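Local structure of filamentous hemagglutinin (Bordetella pertussis, 1RWR) at residues F48-T53 with P67-Q72; A78-T83 with I103-G108; V152-L157 with P180-A185. The protein is a secreted adhesin whose amino-terminal domain, a beta-helix, probably directs its export across the outer membrane through the two-partner secretion pathway. All coordinates share one frame; numbering follows the deposited sequence.

Interaction 1: F48-T53 with P67-Q72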
loop_
_atom_site.group_PDB
_atom_site.type_symbol
_atom_site.label_atom_id
_atom_site.label_comp_id
_atom_site.label_asym_id
_atom_site.label_seq_id
_atom_site.Cartn_x
_atom_site.Cartn_y
_atom_site.Cartn_z
ATOM N N PHE A 48 -13.757 5.958 7.317
ATOM C CA PHE A 48 -13.045 7.162 7.680
ATOM C C PHE A 48 -13.969 8.349 7.460
ATOM O O PHE A 48 -14.460 8.559 6.362
ATOM C CB PHE A 48 -11.784 7.353 6.833
ATOM C CG PHE A 48 -10.729 6.353 7.109
ATOM C CD1 PHE A 48 -9.849 6.529 8.151
ATOM C CD2 PHE A 48 -10.649 5.204 6.324
ATOM C CE1 PHE A 48 -8.845 5.564 8.392
ATOM C CE2 PHE A 48 -9.699 4.267 6.569
ATOM C CZ PHE A 48 -8.791 4.440 7.598
ATOM N N ASN A 49 -14.209 9.125 8.505
ATOM C CA ASN A 49 -15.221 10.189 8.418
ATOM C C ASN A 49 -14.600 11.484 7.953
ATOM O O ASN A 49 -14.073 12.238 8.740
ATOM C CB ASN A 49 -15.971 10.368 9.753
ATOM C CG ASN A 49 -17.185 11.294 9.634
ATOM O OD1 ASN A 49 -17.389 11.960 8.604
ATOM N ND2 ASN A 49 -17.985 11.361 10.702
ATOM N N ASN A 50 -14.686 11.737 6.649
ATOM C CA ASN A 50 -14.208 12.992 6.065
ATOM C C ASN A 50 -15.390 13.880 5.651
ATOM O O ASN A 50 -15.344 14.573 4.603
ATOM C CB ASN A 50 -13.336 12.684 4.857
ATOM C CG ASN A 50 -12.335 13.779 4.516
ATOM O OD1 ASN A 50 -11.931 14.600 5.348
ATOM N ND2 ASN A 50 -11.854 13.730 3.268
ATOM N N GLY A 51 -16.442 13.831 6.472
ATOM C CA GLY A 51 -17.705 14.480 6.178
ATOM C C GLY A 51 -17.921 15.737 7.000
ATOM O O GLY A 51 -17.670 15.753 8.179
ATOM N N LEU A 52 -18.341 16.806 6.335
ATOM C CA LEU A 52 -18.807 18.029 7.005
ATOM C C LEU A 52 -20.311 18.052 7.227
ATOM O O LEU A 52 -20.820 18.937 7.937
ATOM C CB LEU A 52 -18.389 19.248 6.177
ATOM C CG LEU A 52 -16.899 19.474 5.979
ATOM C CD1 LEU A 52 -16.661 20.720 5.126
ATOM C CD2 LEU A 52 -16.120 19.597 7.275
ATOM N N THR A 53 -21.010 17.085 6.644
ATOM C CA THR A 53 -22.443 16.937 6.795
ATOM C C THR A 53 -22.802 15.521 7.174
ATOM O O THR A 53 -22.061 14.573 6.890
ATOM C CB THR A 53 -23.154 17.295 5.490
ATOM O OG1 THR A 53 -22.739 16.416 4.440
ATOM C CG2 THR A 53 -22.725 18.699 5.014
ATOM N N PRO A 67 -16.979 15.842 14.019
ATOM C CA PRO A 67 -16.915 17.081 14.803
ATOM C C PRO A 67 -15.530 17.711 14.874
ATOM O O PRO A 67 -15.443 18.888 15.234
ATOM C CB PRO A 67 -17.388 16.629 16.178
ATOM C CG PRO A 67 -17.019 15.234 16.209
ATOM C CD PRO A 67 -17.306 14.684 14.869
ATOM N N ASN A 68 -14.474 16.963 14.527
ATOM C CA ASN A 68 -13.132 17.472 14.526
ATOM C C ASN A 68 -12.834 18.409 13.357
ATOM O O ASN A 68 -11.907 19.212 13.447
ATOM C CB ASN A 68 -12.096 16.332 14.467
ATOM C CG ASN A 68 -12.084 15.456 15.726
ATOM O OD1 ASN A 68 -12.433 15.902 16.839
ATOM N ND2 ASN A 68 -11.626 14.219 15.563
ATOM N N LEU A 69 -13.564 18.259 12.252
ATOM C CA LEU A 69 -13.206 18.909 11.007
ATOM C C LEU A 69 -13.639 20.373 10.915
ATOM O O LEU A 69 -14.792 20.692 11.188
ATOM C CB LEU A 69 -13.797 18.184 9.798
ATOM C CG LEU A 69 -13.366 16.731 9.589
ATOM C CD1 LEU A 69 -14.040 16.119 8.358
ATOM C CD2 LEU A 69 -11.802 16.594 9.584
ATOM N N THR A 70 -12.685 21.232 10.569
ATOM C CA THR A 70 -12.956 22.574 10.064
ATOM C C THR A 70 -12.798 22.629 8.532
ATOM O O THR A 70 -13.214 23.605 7.884
ATOM C CB THR A 70 -12.036 23.622 10.704
ATOM O OG1 THR A 70 -10.665 23.388 10.356
ATOM C CG2 THR A 70 -12.098 23.582 12.193
ATOM N N ARG A 71 -12.171 21.596 7.969
ATOM C CA ARG A 71 -12.066 21.388 6.537
ATOM C C ARG A 71 -11.851 19.882 6.317
ATOM O O ARG A 71 -11.483 19.158 7.220
ATOM C CB ARG A 71 -10.913 22.148 5.893
ATOM C CG ARG A 71 -9.540 21.823 6.458
ATOM C CD ARG A 71 -8.499 22.987 6.167
ATOM N NE ARG A 71 -7.389 23.243 7.099
ATOM C CZ ARG A 71 -7.291 22.925 8.403
ATOM N NH1 ARG A 71 -8.235 22.259 9.065
ATOM N NH2 ARG A 71 -6.184 23.292 9.069
ATOM N N GLN A 72 -12.060 19.464 5.084
ATOM C CA GLN A 72 -11.874 18.076 4.715
ATOM C C GLN A 72 -10.424 17.796 4.354
ATOM O O GLN A 72 -9.729 18.641 3.803
ATOM C CB GLN A 72 -12.823 17.708 3.574
ATOM C CG GLN A 72 -14.281 17.819 3.967
ATOM C CD GLN A 72 -15.220 17.675 2.814
ATOM O OE1 GLN A 72 -15.072 18.402 1.814
ATOM N NE2 GLN A 72 -16.197 16.740 2.918
#

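Interaction 2: A78-T83 with I103-G108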
loop_
_atom_site.group_PDB
_atom_site.type_symbol
_atom_site.label_atom_id
_atom_site.label_comp_id
_atom_site.label_asym_id
_atom_site.label_seq_id
_atom_site.Cartn_x
_atom_site.Cartn_y
_atom_site.Cartn_z
ATOM N N ALA A 78 -3.052 7.096 8.928
ATOM C CA ALA A 78 -3.237 6.368 10.154
ATOM C C ALA A 78 -1.885 5.761 10.472
ATOM O O ALA A 78 -1.409 4.921 9.711
ATOM C CB ALA A 78 -4.289 5.227 9.964
ATOM N N GLU A 79 -1.267 6.195 11.565
ATOM C CA GLU A 79 0.061 5.746 11.986
ATOM C C GLU A 79 -0.037 5.041 13.317
ATOM O O GLU A 79 -0.576 5.607 14.256
ATOM C CB GLU A 79 0.979 6.964 12.195
ATOM C CG GLU A 79 2.378 6.585 12.622
ATOM C CD GLU A 79 3.227 7.754 13.110
ATOM O OE1 GLU A 79 2.780 8.899 13.033
ATOM O OE2 GLU A 79 4.400 7.528 13.505
ATOM N N VAL A 80 0.460 3.822 13.403
ATOM C CA VAL A 80 0.500 3.105 14.668
ATOM C C VAL A 80 1.775 3.474 15.418
ATOM O O VAL A 80 2.876 3.348 14.885
ATOM C CB VAL A 80 0.431 1.585 14.467
ATOM C CG1 VAL A 80 0.694 0.835 15.793
ATOM C CG2 VAL A 80 -0.901 1.184 13.912
ATOM N N THR A 81 1.608 3.883 16.684
ATOM C CA THR A 81 2.724 4.344 17.507
ATOM C C THR A 81 3.260 3.323 18.518
ATOM O O THR A 81 4.332 3.552 19.072
ATOM C CB THR A 81 2.318 5.562 18.293
ATOM O OG1 THR A 81 1.328 5.147 19.242
ATOM C CG2 THR A 81 1.670 6.550 17.452
ATOM N N ASP A 82 2.553 2.234 18.766
ATOM C CA ASP A 82 2.998 1.245 19.768
ATOM C C ASP A 82 3.674 0.061 19.094
ATOM O O ASP A 82 4.262 0.278 18.056
ATOM C CB ASP A 82 1.877 0.832 20.695
ATOM C CG ASP A 82 2.362 0.650 22.129
ATOM O OD1 ASP A 82 3.611 0.532 22.328
ATOM O OD2 ASP A 82 1.573 0.623 23.108
ATOM N N THR A 83 3.595 -1.169 19.650
ATOM C CA THR A 83 4.483 -2.255 19.195
ATOM C C THR A 83 3.820 -3.349 18.376
ATOM O O THR A 83 4.529 -4.238 17.889
ATOM C CB THR A 83 5.217 -2.941 20.406
ATOM O OG1 THR A 83 4.256 -3.595 21.246
ATOM C CG2 THR A 83 5.939 -1.920 21.265
ATOM N N ILE A 103 -1.687 3.960 5.465
ATOM C CA ILE A 103 -1.666 3.176 6.694
ATOM C C ILE A 103 -0.208 2.801 6.975
ATOM O O ILE A 103 0.424 2.112 6.207
ATOM C CB ILE A 103 -2.546 1.904 6.595
ATOM C CG1 ILE A 103 -3.977 2.178 6.070
ATOM C CG2 ILE A 103 -2.589 1.198 7.989
ATOM C CD1 ILE A 103 -4.725 3.090 6.847
ATOM N N ALA A 104 0.327 3.285 8.080
ATOM C CA ALA A 104 1.743 3.120 8.436
ATOM C C ALA A 104 1.897 2.415 9.765
ATOM O O ALA A 104 1.438 2.900 10.812
ATOM C CB ALA A 104 2.436 4.480 8.474
ATOM N N ASN A 105 2.574 1.273 9.756
ATOM C CA ASN A 105 2.848 0.558 10.980
ATOM C C ASN A 105 4.233 -0.137 10.846
ATOM O O ASN A 105 4.355 -1.159 10.178
ATOM C CB ASN A 105 1.728 -0.444 11.278
ATOM C CG ASN A 105 1.915 -1.112 12.650
ATOM O OD1 ASN A 105 3.027 -1.068 13.218
ATOM N ND2 ASN A 105 0.870 -1.735 13.163
ATOM N N PRO A 106 5.272 0.429 11.439
ATOM C CA PRO A 106 6.603 -0.175 11.361
ATOM C C PRO A 106 6.699 -1.603 11.886
ATOM O O PRO A 106 7.624 -2.297 11.513
ATOM C CB PRO A 106 7.480 0.791 12.155
ATOM C CG PRO A 106 6.805 2.094 11.948
ATOM C CD PRO A 106 5.325 1.780 12.056
ATOM N N ASN A 107 5.753 -2.024 12.694
ATOM C CA ASN A 107 5.752 -3.387 13.227
ATOM C C ASN A 107 5.309 -4.438 12.240
ATOM O O ASN A 107 5.538 -5.631 12.448
ATOM C CB ASN A 107 4.878 -3.435 14.455
ATOM C CG ASN A 107 5.313 -2.422 15.490
ATOM O OD1 ASN A 107 6.484 -2.449 15.952
ATOM N ND2 ASN A 107 4.438 -1.494 15.810
ATOM N N GLY A 108 4.659 -4.005 11.157
ATOM C CA GLY A 108 4.169 -4.911 10.146
ATOM C C GLY A 108 2.700 -4.728 9.831
ATOM O O GLY A 108 1.926 -4.215 10.644
#

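Interaction 3: V152-L157 with P180-A185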
loop_
_atom_site.group_PDB
_atom_site.type_symbol
_atom_site.label_atom_id
_atom_site.label_comp_id
_atom_site.label_asym_id
_atom_site.label_seq_id
_atom_site.Cartn_x
_atom_site.Cartn_y
_atom_site.Cartn_z
ATOM N N VAL A 152 -5.891 -8.225 -2.581
ATOM C CA VAL A 152 -6.279 -6.823 -2.607
ATOM C C VAL A 152 -7.026 -6.543 -3.891
ATOM O O VAL A 152 -6.553 -6.830 -5.014
ATOM C CB VAL A 152 -5.066 -5.863 -2.496
ATOM C CG1 VAL A 152 -5.530 -4.402 -2.659
ATOM C CG2 VAL A 152 -4.318 -6.081 -1.199
ATOM N N ASN A 153 -8.191 -5.946 -3.723
ATOM C CA ASN A 153 -8.960 -5.352 -4.816
ATOM C C ASN A 153 -8.682 -3.845 -4.851
ATOM O O ASN A 153 -9.202 -3.108 -4.037
ATOM C CB ASN A 153 -10.452 -5.579 -4.567
ATOM C CG ASN A 153 -11.354 -4.956 -5.648
ATOM O OD1 ASN A 153 -12.598 -4.846 -5.444
ATOM N ND2 ASN A 153 -10.798 -4.576 -6.742
ATOM N N ALA A 154 -7.923 -3.415 -5.839
ATOM C CA ALA A 154 -7.491 -2.022 -5.989
ATOM C C ALA A 154 -8.408 -1.149 -6.878
ATOM O O ALA A 154 -8.078 0.004 -7.172
ATOM C CB ALA A 154 -6.089 -2.011 -6.517
ATOM N N THR A 155 -9.544 -1.714 -7.289
ATOM C CA THR A 155 -10.460 -1.058 -8.192
ATOM C C THR A 155 -10.805 0.318 -7.637
ATOM O O THR A 155 -11.185 0.432 -6.467
ATOM C CB THR A 155 -11.705 -1.874 -8.334
ATOM O OG1 THR A 155 -11.351 -3.179 -8.835
ATOM C CG2 THR A 155 -12.627 -1.258 -9.424
ATOM N N GLY A 156 -10.693 1.343 -8.479
ATOM C CA GLY A 156 -11.093 2.688 -8.061
ATOM C C GLY A 156 -9.972 3.573 -7.548
ATOM O O GLY A 156 -10.173 4.772 -7.322
ATOM N N LEU A 157 -8.808 2.980 -7.317
ATOM C CA LEU A 157 -7.614 3.720 -6.884
ATOM C C LEU A 157 -6.790 4.154 -8.075
ATOM O O LEU A 157 -6.691 3.451 -9.110
ATOM C CB LEU A 157 -6.723 2.821 -6.032
ATOM C CG LEU A 157 -7.323 2.219 -4.771
ATOM C CD1 LEU A 157 -6.389 1.182 -4.149
ATOM C CD2 LEU A 157 -7.658 3.318 -3.758
ATOM N N PRO A 180 -11.808 0.553 -13.701
ATOM C CA PRO A 180 -10.649 1.461 -13.684
ATOM C C PRO A 180 -9.487 0.773 -13.036
ATOM O O PRO A 180 -9.626 0.320 -11.892
ATOM C CB PRO A 180 -11.138 2.660 -12.856
ATOM C CG PRO A 180 -12.646 2.590 -12.976
ATOM C CD PRO A 180 -12.946 1.114 -12.946
ATOM N N LEU A 181 -8.376 0.654 -13.764
ATOM C CA LEU A 181 -7.258 -0.139 -13.255
ATOM C C LEU A 181 -6.256 0.702 -12.494
ATOM O O LEU A 181 -5.750 1.699 -13.000
ATOM C CB LEU A 181 -6.565 -0.798 -14.397
ATOM C CG LEU A 181 -5.567 -1.916 -14.315
ATOM C CD1 LEU A 181 -5.910 -3.059 -13.388
ATOM C CD2 LEU A 181 -5.441 -2.459 -15.750
ATOM N N ALA A 182 -5.965 0.277 -11.280
ATOM C CA ALA A 182 -4.940 0.933 -10.458
ATOM C C ALA A 182 -3.537 0.590 -10.920
ATOM O O ALA A 182 -3.268 -0.521 -11.361
ATOM C CB ALA A 182 -5.099 0.519 -9.019
ATOM N N ASP A 183 -2.623 1.530 -10.802
ATOM C CA ASP A 183 -1.202 1.196 -10.799
ATOM C C ASP A 183 -0.850 0.461 -9.505
ATOM O O ASP A 183 -1.540 0.586 -8.486
ATOM C CB ASP A 183 -0.341 2.447 -10.798
ATOM C CG ASP A 183 -0.330 3.178 -12.078
ATOM O OD1 ASP A 183 -0.693 2.671 -13.139
ATOM O OD2 ASP A 183 0.064 4.374 -12.088
ATOM N N ILE A 184 0.194 -0.344 -9.575
ATOM C CA ILE A 184 0.688 -1.089 -8.413
ATOM C C ILE A 184 2.178 -0.791 -8.295
ATOM O O ILE A 184 2.949 -0.890 -9.303
ATOM C CB ILE A 184 0.494 -2.584 -8.601
ATOM C CG1 ILE A 184 -0.985 -2.950 -8.754
ATOM C CG2 ILE A 184 1.157 -3.335 -7.434
ATOM C CD1 ILE A 184 -1.224 -4.379 -9.238
ATOM N N ALA A 185 2.612 -0.401 -7.106
ATOM C CA ALA A 185 4.043 -0.302 -6.811
ATOM C C ALA A 185 4.323 -1.020 -5.523
ATOM O O ALA A 185 3.590 -0.844 -4.544
ATOM C CB ALA A 185 4.477 1.137 -6.725
HETATM O O HOH W 1 -8.592 2.963 -10.549
#

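Interaction 1: F48-T53 with P67-Q72
This contact lies in the N-terminal part of the beta-helix, where strand 45-50 runs out into a turn and the irregular segment 67-72 packs against it. The tight part centres on Leu69 and Gln72. The CD1 methyl of Leu69 sits against the backbone at the strand end, 3.8 Å from Asn50 C. Leu52 closes in from the other segment and crosses Leu69 at about a right angle, its CD2 lying 3.7 Å from Leu69 CB. The same leucine lies obliquely across the stem of Gln72, with Leu52 CG 3.7 Å from Gln72 CG.

Gln72 has CG anti to its carbonyl carbon, and the chain is extended beyond CG. This brings its amide to the strand end, where Gln72 NE2 donates to Asn50 O at 2.9 Å. The bond is bent, 139° at the hydrogen, and the acceptor lies 27° out of the glutamine amide plane. The donor does lie in the carbonyl plane of Asn50. The Asn50 amide is occupied too: OD1 takes the backbone N of Ala73 and ND2 gives to Lys97 O.

The outer side is loose. Leu52 is exposed there and Gln72 partly so, although both pack closely on their inner sides. Arg71 points away from strand 45-50 and forms a salt bridge with Asp25.

The strand end is shaped by Asn49, whose ND2 binds Asn22 OD1 and Thr64 O. Its chi1 of -170° puts CG anti to the backbone N. This closes an Asx turn, in which Asn49 OD1 accepts from Gly51 N at 3.0 Å.

Interaction 2: A78-T83 with I103-G108
Asn107 ND2 is the best-held polar atom, with three acceptors around it. It donates to Asp82 O at 2.9 Å, to Ser84 O, and weakly to Asn105 OD1. The bond to Asp82 O lies close to the Asn107 amide plane. Seen from the acceptor it is less regular, because the nitrogen stands 28° above the carbonyl plane of Asp82. Asn107 has CG beside its backbone N, which turns the amide toward the loop after strand 75-80. Asn107 CG then comes within 3.1 Å of Thr83 O, a close approach that is not a bond.

Asn105 also fixes Asn107 through its backbone. Asn105 OD1 accepts from Asn107 N at 2.9 Å, which closes an Asx turn. Asn105 ND2 binds Ser84 O and Ser86 OG. A type I turn from Asn105 to Gly108 bends the chain here.

The Asn105 amide also meets Val80 obliquely. Val80 CG2 lies 3.5 Å from Asn105 ND2, so a methyl packs on a polar group whose hydrogens are used by other partners. Further back, Ala78 CB touches Ile103 CD1 at 3.8 Å, on the face that Phe39 covers. Glu79 and Ala104 share the other face, where the Glu79 carboxylate is held by His33, Lys35 and Arg128.

The backbones are joined by two nearly straight bonds. Ala104 N reaches Ala78 O at 2.9 Å, and Val80 N reaches Ala104 O at 2.9 Å with 168° at the hydrogen. Parallel pairing of strands from successive coils, here 75-80 and 99-104, is the hallmark of the parallel beta-helix.

Interaction 3: V152-L157 with P180-A185
Two corners of the beta-helix meet here. Each lies just before a strand of the long parallel sheet: a type II turn from Ala154 to Leu157 ahead of strand 159-164, and residues 180-182 ahead of strand 183-188.

Pro180 comes first. Its ring passes loosely beside Thr155, with Pro180 CD 4.3 Å from Thr155 CG2. Its carbonyl is tied to the turn through a water, which donates to Leu157 O at a short 2.4 Å and more weakly to Pro180 O at 3.1 Å.

Leu181 points away from the turn and packs on Ser175 and Tyr226.

Ala182 then turns its methyl into the bend and makes the largest share of the contact. Ala182 CB lies 3.3 Å from Leu157 O and 3.7 Å from Ala154 CB. The carbonyl of Ala154 borders the same methyl, and Leu157 CB is a little further off. Ala182 CA lies 3.4 Å from Leu157 O in a CA-H...O contact. The backbone N of Ala182 is bound by Ser175 OG.

Asp183 opens the strand and points away, its OD1 bonded to His229 ND1. Ile184 follows with its side chain on Met225, and the chain leaves the turn as it runs into the sheet.

The opposing turn has its own ties. Gly156 has a positive phi of 96°, as the third position of a type II turn commonly does, and Leu157 N returns to Ala154 O. Just before the bend, Asn153 OD1 binds Lys176 NZ. The same amide, with its acceptor almost in plane, sends ND2 to Thr155 OG1 at 2.6 Å.

In the fold
From the N terminus the three contacts follow one another in series, and none nests within or crosses another. Interaction 1 closes a loop of 13 residues that holds strands 55-57 and 61-63, and ties the end of strand 45-50 to the approach to strand 75-80. Interaction 2 opens on that strand and joins it to strand 99-104, one coil further on, closing a 19-residue loop with strands 86-89 and 91-96. Interaction 3 closes a loop of 22 residues, holding strands 159-164, 166-169 and 173-174, between the turn after strand 152-153 and the start of strand 183-188. Interactions 2 and 3 both reach the ten-stranded parallel sheet, on opposite sides of the chain's centre.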